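Local coordinates for acyl-coenzyme A oxidase acox-1.1 (Caenorhabditis elegans, PDB 5K3H), which catalyses the FAD-dependent desaturation of acyl-CoA side chains to 2-enoyl-CoA with release of hydrogen peroxide, the first step of peroxisomal beta-oxidation, at residues B[131-136]-B[266-271]; B[171-176]-B[257-262]. All blocks are in the same frame, centred on the assembly; numbering follows the deposited sequence.

Contact 1 (B[131-136]-B[266-271])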
loop_
_atom_site.group_PDB
_atom_site.type_symbol
_atom_site.label_atom_id
_atom_site.label_comp_id
_atom_site.label_asym_id
_atom_site.label_seq_id
_atom_site.Cartn_x
_atom_site.Cartn_y
_atom_site.Cartn_z
ATOM N N GLU B 131 33.463 -5.626 -31.439
ATOM C CA GLU B 131 34.778 -5.672 -30.812
ATOM C C GLU B 131 34.675 -5.435 -29.307
ATOM O O GLU B 131 35.437 -6.019 -28.527
ATOM C CB GLU B 131 35.698 -4.656 -31.478
ATOM C CG GLU B 131 37.122 -4.651 -30.983
ATOM C CD GLU B 131 37.995 -3.716 -31.817
ATOM O OE1 GLU B 131 37.429 -2.923 -32.613
ATOM O OE2 GLU B 131 39.243 -3.803 -31.708
ATOM N N GLN B 132 33.767 -4.543 -28.882
ATOM C CA GLN B 132 33.596 -4.291 -27.451
ATOM C C GLN B 132 32.901 -5.455 -26.744
ATOM O O GLN B 132 33.277 -5.817 -25.621
ATOM C CB GLN B 132 32.848 -2.971 -27.229
ATOM C CG GLN B 132 33.721 -1.749 -27.510
ATOM C CD GLN B 132 32.940 -0.448 -27.611
ATOM O OE1 GLN B 132 31.811 -0.429 -28.096
ATOM N NE2 GLN B 132 33.541 0.647 -27.148
ATOM N N GLN B 133 31.892 -6.056 -27.386
ATOM C CA GLN B 133 31.205 -7.213 -26.813
ATOM C C GLN B 133 32.159 -8.372 -26.572
ATOM O O GLN B 133 32.059 -9.072 -25.551
ATOM C CB GLN B 133 30.078 -7.640 -27.739
ATOM C CG GLN B 133 28.959 -6.631 -27.808
ATOM C CD GLN B 133 27.878 -7.072 -28.739
ATOM O OE1 GLN B 133 27.988 -8.118 -29.358
ATOM N NE2 GLN B 133 26.834 -6.270 -28.868
ATOM N N ALA B 134 33.078 -8.607 -27.519
ATOM C CA ALA B 134 34.076 -9.660 -27.359
ATOM C C ALA B 134 34.911 -9.452 -26.104
ATOM O O ALA B 134 35.389 -10.424 -25.507
ATOM C CB ALA B 134 34.967 -9.728 -28.609
ATOM N N LYS B 135 35.073 -8.196 -25.682
ATOM C CA LYS B 135 35.896 -7.857 -24.532
ATOM C C LYS B 135 35.116 -7.821 -23.216
ATOM O O LYS B 135 35.597 -8.359 -22.206
ATOM C CB LYS B 135 36.534 -6.482 -24.750
ATOM C CG LYS B 135 37.520 -6.058 -23.656
ATOM C CD LYS B 135 38.068 -4.633 -23.892
ATOM C CE LYS B 135 38.963 -4.531 -25.136
ATOM N NZ LYS B 135 39.536 -3.141 -25.220
ATOM N N TRP B 136 33.899 -7.276 -23.206
ATOM C CA TRP B 136 33.125 -7.101 -21.971
ATOM C C TRP B 136 31.916 -8.019 -21.837
ATOM O O TRP B 136 31.651 -8.527 -20.744
ATOM C CB TRP B 136 32.673 -5.642 -21.843
ATOM C CG TRP B 136 33.822 -4.706 -21.632
ATOM C CD1 TRP B 136 34.822 -4.833 -20.708
ATOM C CD2 TRP B 136 34.097 -3.501 -22.352
ATOM N NE1 TRP B 136 35.697 -3.782 -20.807
ATOM C CE2 TRP B 136 35.275 -2.948 -21.808
ATOM C CE3 TRP B 136 33.455 -2.825 -23.399
ATOM C CZ2 TRP B 136 35.830 -1.754 -22.277
ATOM C CZ3 TRP B 136 34.013 -1.635 -23.865
ATOM C CH2 TRP B 136 35.188 -1.118 -23.305
ATOM N N LEU B 266 30.682 3.259 -25.527
ATOM C CA LEU B 266 30.017 2.173 -26.246
ATOM C C LEU B 266 29.646 2.665 -27.644
ATOM O O LEU B 266 28.875 3.623 -27.788
ATOM C CB LEU B 266 28.778 1.711 -25.479
ATOM C CG LEU B 266 29.032 1.210 -24.041
ATOM C CD1 LEU B 266 27.808 0.531 -23.449
ATOM C CD2 LEU B 266 30.258 0.292 -23.974
ATOM N N MET B 267 30.195 2.021 -28.679
ATOM C CA MET B 267 30.243 2.629 -30.008
ATOM C C MET B 267 29.612 1.766 -31.100
ATOM O O MET B 267 30.050 1.791 -32.253
ATOM C CB MET B 267 31.687 2.958 -30.379
ATOM C CG MET B 267 32.216 4.213 -29.729
ATOM S SD MET B 267 33.870 4.657 -30.289
ATOM C CE MET B 267 34.889 3.853 -29.062
ATOM N N ARG B 268 28.543 1.028 -30.789
ATOM C CA ARG B 268 27.864 0.292 -31.850
ATOM C C ARG B 268 27.240 1.248 -32.859
ATOM O O ARG B 268 27.322 1.025 -34.073
ATOM C CB ARG B 268 26.796 -0.638 -31.266
ATOM C CG ARG B 268 25.967 -1.392 -32.318
ATOM C CD ARG B 268 25.244 -2.596 -31.713
ATOM N NE ARG B 268 26.234 -3.588 -31.309
ATOM C CZ ARG B 268 26.514 -4.699 -31.988
ATOM N NH1 ARG B 268 25.865 -4.982 -33.110
ATOM N NH2 ARG B 268 27.457 -5.519 -31.546
ATOM N N HIS B 269 26.667 2.344 -32.380
ATOM C CA HIS B 269 25.903 3.257 -33.210
ATOM C C HIS B 269 26.486 4.657 -33.288
ATOM O O HIS B 269 26.079 5.430 -34.161
ATOM C CB HIS B 269 24.466 3.354 -32.677
ATOM C CG HIS B 269 23.744 2.044 -32.665
ATOM N ND1 HIS B 269 23.125 1.547 -31.537
ATOM C CD2 HIS B 269 23.535 1.132 -33.643
ATOM C CE1 HIS B 269 22.572 0.381 -31.819
ATOM N NE2 HIS B 269 22.801 0.109 -33.092
ATOM N N THR B 270 27.379 5.015 -32.378
ATOM C CA THR B 270 28.038 6.308 -32.329
ATOM C C THR B 270 29.545 6.106 -32.309
ATOM O O THR B 270 30.038 5.203 -31.638
ATOM C CB THR B 270 27.589 7.083 -31.069
ATOM O OG1 THR B 270 26.178 7.347 -31.114
ATOM C CG2 THR B 270 28.383 8.337 -30.868
ATOM N N LYS B 271 30.277 6.927 -33.055
ATOM C CA LYS B 271 31.733 6.877 -33.029
ATOM C C LYS B 271 32.297 8.224 -32.611
ATOM O O LYS B 271 31.750 9.276 -32.967
ATOM C CB LYS B 271 32.348 6.448 -34.387
ATOM C CG LYS B 271 32.248 4.948 -34.694
ATOM C CD LYS B 271 30.826 4.497 -35.050
ATOM C CE LYS B 271 30.773 2.992 -35.312
ATOM N NZ LYS B 271 29.417 2.558 -35.757
#
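Q132 sets CG beside its backbone N and anti to its carbonyl carbon (chi1 -74°), then runs extended, so its amide leaves the helix and reaches loop 266-271. OE1 of Q132 takes the N-H of M267 at 3.0 Å, in the carbonyl plane on a lone pair and nearly straight at the hydrogen (163°). The same oxygen also accepts from S129 N, while NE2 donates to the carbonyls of T263 and L265. Four bonds thus hold this buried amide and fix which way round it sits. An alanine here would remove all four and would probably loosen the hold of the helix on the chain from T263 to M267. The terminal methyl of M267, CE, packs 4.0 Å from Q132 NE2. One turn on, W136 brings CZ3 to within 4.2 Å of CD2 of L266. Q133 meets R268 differently: their chains cross at about a right angle with the flat ends only 18° apart, and Q133 NE2 stands 2.9 Å from R268 NH2. Both are donors, so no bond joins them; Q133 NE2 donates to L124 O and R268 NE to A128 O, while R268 NH2 has a long, weak ion pair with D130. The contact fastens the start of helix 130-141 to the loop after strand 258-261, and both pack on strand 211-221, with T217 hydrogen-bonded to the L266 backbone and M219 touching W136.

Contact 2 (B[171-176]-B[257-262])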
loop_
_atom_site.group_PDB
_atom_site.type_symbol
_atom_site.label_atom_id
_atom_site.label_comp_id
_atom_site.label_asym_id
_atom_site.label_seq_id
_atom_site.Cartn_x
_atom_site.Cartn_y
_atom_site.Cartn_z
ATOM N N ILE B 171 41.280 15.243 -25.829
ATOM C CA ILE B 171 41.892 14.905 -27.117
ATOM C C ILE B 171 43.382 14.624 -26.970
ATOM O O ILE B 171 43.942 13.793 -27.697
ATOM C CB ILE B 171 41.619 16.016 -28.146
ATOM C CG1 ILE B 171 40.106 16.240 -28.319
ATOM C CG2 ILE B 171 42.267 15.678 -29.489
ATOM C CD1 ILE B 171 39.736 17.432 -29.205
ATOM N N GLY B 172 44.057 15.327 -26.062
ATOM C CA GLY B 172 45.480 15.111 -25.890
ATOM C C GLY B 172 45.809 13.699 -25.449
ATOM O O GLY B 172 46.745 13.083 -25.963
ATOM N N THR B 173 45.039 13.163 -24.504
ATOM C CA THR B 173 45.302 11.850 -23.921
ATOM C C THR B 173 44.401 10.747 -24.464
ATOM O O THR B 173 44.508 9.606 -24.007
ATOM C CB THR B 173 45.165 11.925 -22.403
ATOM O OG1 THR B 173 43.797 12.198 -22.052
ATOM C CG2 THR B 173 46.035 13.053 -21.881
ATOM N N GLN B 174 43.479 11.071 -25.371
ATOM C CA GLN B 174 42.513 10.116 -25.914
ATOM C C GLN B 174 41.799 9.355 -24.803
ATOM O O GLN B 174 41.783 8.117 -24.767
ATOM C CB GLN B 174 43.189 9.148 -26.873
ATOM C CG GLN B 174 43.655 9.781 -28.176
ATOM C CD GLN B 174 44.540 8.837 -28.936
ATOM O OE1 GLN B 174 45.756 9.007 -28.956
ATOM N NE2 GLN B 174 43.940 7.799 -29.534
ATOM N N GLU B 175 41.201 10.116 -23.889
ATOM C CA GLU B 175 40.500 9.598 -22.726
ATOM C C GLU B 175 39.230 10.397 -22.503
ATOM O O GLU B 175 39.147 11.564 -22.896
ATOM C CB GLU B 175 41.364 9.678 -21.476
ATOM C CG GLU B 175 42.447 8.641 -21.360
ATOM C CD GLU B 175 43.345 8.954 -20.201
ATOM O OE1 GLU B 175 43.812 10.111 -20.114
ATOM O OE2 GLU B 175 43.526 8.079 -19.335
ATOM N N PHE B 176 38.238 9.761 -21.875
ATOM C CA PHE B 176 37.096 10.473 -21.305
ATOM C C PHE B 176 37.329 10.727 -19.824
ATOM O O PHE B 176 37.800 9.835 -19.108
ATOM C CB PHE B 176 35.791 9.706 -21.533
ATOM C CG PHE B 176 35.331 9.762 -22.958
ATOM C CD1 PHE B 176 34.620 10.857 -23.422
ATOM C CD2 PHE B 176 35.683 8.769 -23.847
ATOM C CE1 PHE B 176 34.218 10.946 -24.732
ATOM C CE2 PHE B 176 35.293 8.844 -25.161
ATOM C CZ PHE B 176 34.548 9.938 -25.609
ATOM N N ASN B 257 37.002 13.599 -11.625
ATOM C CA ASN B 257 37.814 13.644 -12.845
ATOM C C ASN B 257 38.418 12.265 -13.155
ATOM O O ASN B 257 39.638 12.089 -13.238
ATOM C CB ASN B 257 38.885 14.738 -12.741
ATOM C CG ASN B 257 38.282 16.152 -12.786
ATOM O OD1 ASN B 257 37.545 16.503 -13.729
ATOM N ND2 ASN B 257 38.576 16.966 -11.760
ATOM N N TYR B 258 37.524 11.276 -13.310
ATOM C CA TYR B 258 37.889 9.866 -13.450
ATOM C C TYR B 258 38.083 9.508 -14.918
ATOM O O TYR B 258 37.143 9.614 -15.711
ATOM C CB TYR B 258 36.797 8.997 -12.827
ATOM C CG TYR B 258 37.069 7.511 -12.754
ATOM C CD1 TYR B 258 37.901 6.975 -11.783
ATOM C CD2 TYR B 258 36.465 6.644 -13.655
ATOM C CE1 TYR B 258 38.129 5.604 -11.713
ATOM C CE2 TYR B 258 36.680 5.286 -13.603
ATOM C CZ TYR B 258 37.511 4.765 -12.632
ATOM O OH TYR B 258 37.713 3.402 -12.594
ATOM N N ARG B 259 39.276 9.012 -15.261
ATOM C CA ARG B 259 39.703 8.846 -16.649
ATOM C C ARG B 259 39.551 7.408 -17.139
ATOM O O ARG B 259 40.011 6.465 -16.482
ATOM C CB ARG B 259 41.156 9.291 -16.808
ATOM C CG ARG B 259 41.333 10.780 -16.629
ATOM C CD ARG B 259 42.773 11.265 -16.843
ATOM N NE ARG B 259 42.766 12.721 -16.892
ATOM C CZ ARG B 259 42.840 13.443 -18.008
ATOM N NH1 ARG B 259 42.976 12.858 -19.196
ATOM N NH2 ARG B 259 42.787 14.766 -17.925
ATOM N N ILE B 260 38.917 7.251 -18.303
ATOM C CA ILE B 260 38.751 5.961 -18.975
ATOM C C ILE B 260 39.165 6.126 -20.440
ATOM O O ILE B 260 39.107 7.251 -20.983
ATOM C CB ILE B 260 37.311 5.421 -18.832
ATOM C CG1 ILE B 260 36.291 6.341 -19.503
ATOM C CG2 ILE B 260 36.941 5.226 -17.369
ATOM C CD1 ILE B 260 34.864 5.831 -19.412
ATOM N N PRO B 261 39.618 5.055 -21.106
ATOM C CA PRO B 261 40.041 5.170 -22.511
ATOM C C PRO B 261 38.914 5.629 -23.426
ATOM O O PRO B 261 37.730 5.473 -23.129
ATOM C CB PRO B 261 40.489 3.746 -22.866
ATOM C CG PRO B 261 40.812 3.098 -21.548
ATOM C CD PRO B 261 39.944 3.740 -20.522
ATOM N N ARG B 262 39.307 6.190 -24.570
ATOM C CA ARG B 262 38.333 6.585 -25.578
ATOM C C ARG B 262 37.394 5.441 -25.935
ATOM O O ARG B 262 36.185 5.648 -26.118
ATOM C CB ARG B 262 39.038 7.068 -26.851
ATOM C CG ARG B 262 38.074 7.689 -27.856
ATOM C CD ARG B 262 38.669 7.982 -29.202
ATOM N NE ARG B 262 38.649 6.838 -30.112
ATOM C CZ ARG B 262 39.676 6.021 -30.321
ATOM N NH1 ARG B 262 40.828 6.226 -29.687
ATOM N NH2 ARG B 262 39.557 5.015 -31.180
#
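This is an antiparallel strand pairing in the beta domain that lies between the helical regions of the acyl-CoA oxidase fold: strand 258-261 adds itself to strand 175-179, which is already paired with 166-170. Where the latter two meet, Q174 and E175 both face D170 in a G1 beta bulge, and Q174 has the positive phi (51°) this bulge calls for. F176 and I260 form a hydrogen-bonded pair, F176 N to I260 O at 2.8 Å and I260 N to F176 O at 2.9 Å, each donor nearly along the C=O axis. E175 and P261 follow as a non-hydrogen-bonded pair, in keeping with a proline that has no N-H to give. Beyond it the pairing ends less regularly, R262 N reaching Q174 O from above the carbonyl plane with an angle of only 138° at the hydrogen.

F176 and I260 point to one face of the sheet, CB of F176 meeting CG1 of I260 at 4.0 Å. The F176 ring turns its edge to the backbone, with R262 O in its plane 3.5 Å from CE2, and the rings of F218 and Y169 pack against it. R262 lays CG near CE2 of F176, and the bend at chi3 then sends NE to V272 O. At the exposed margin the extended R259 chain crosses E175 at about a right angle and forms a salt bridge with it; the same NH1 is paired with D170, so two carboxylates share one guanidinium nitrogen. E175 OE1 has two donors: R259 NH1 at 3.0 Å, from above the carboxylate plane, and T173 OG1 at 2.8 Å, on the anti lone pair.

The centres of the two contacts lie about 17 Å apart, and contact 2 is nested along the chain within the loop that contact 1 closes. Residues 257-262 lead almost directly into 266-271, and the two contacts touch where M267 CE packs 3.7 Å from R262 O. L265 is a further bridge: the F176 side chain packs against it, and its carbonyl accepts from Q132 NE2. Strand 211-221 serves both, with T217 and M219 at contact 1 and F218 at contact 2. Contact 1 lies nearer to residues that bind FAD, a ligand shared between the two subunits: the L266 side chain is about 7 Å from that of Y149, whereas Y258 is about 11 Å from A150, side chain to side chain.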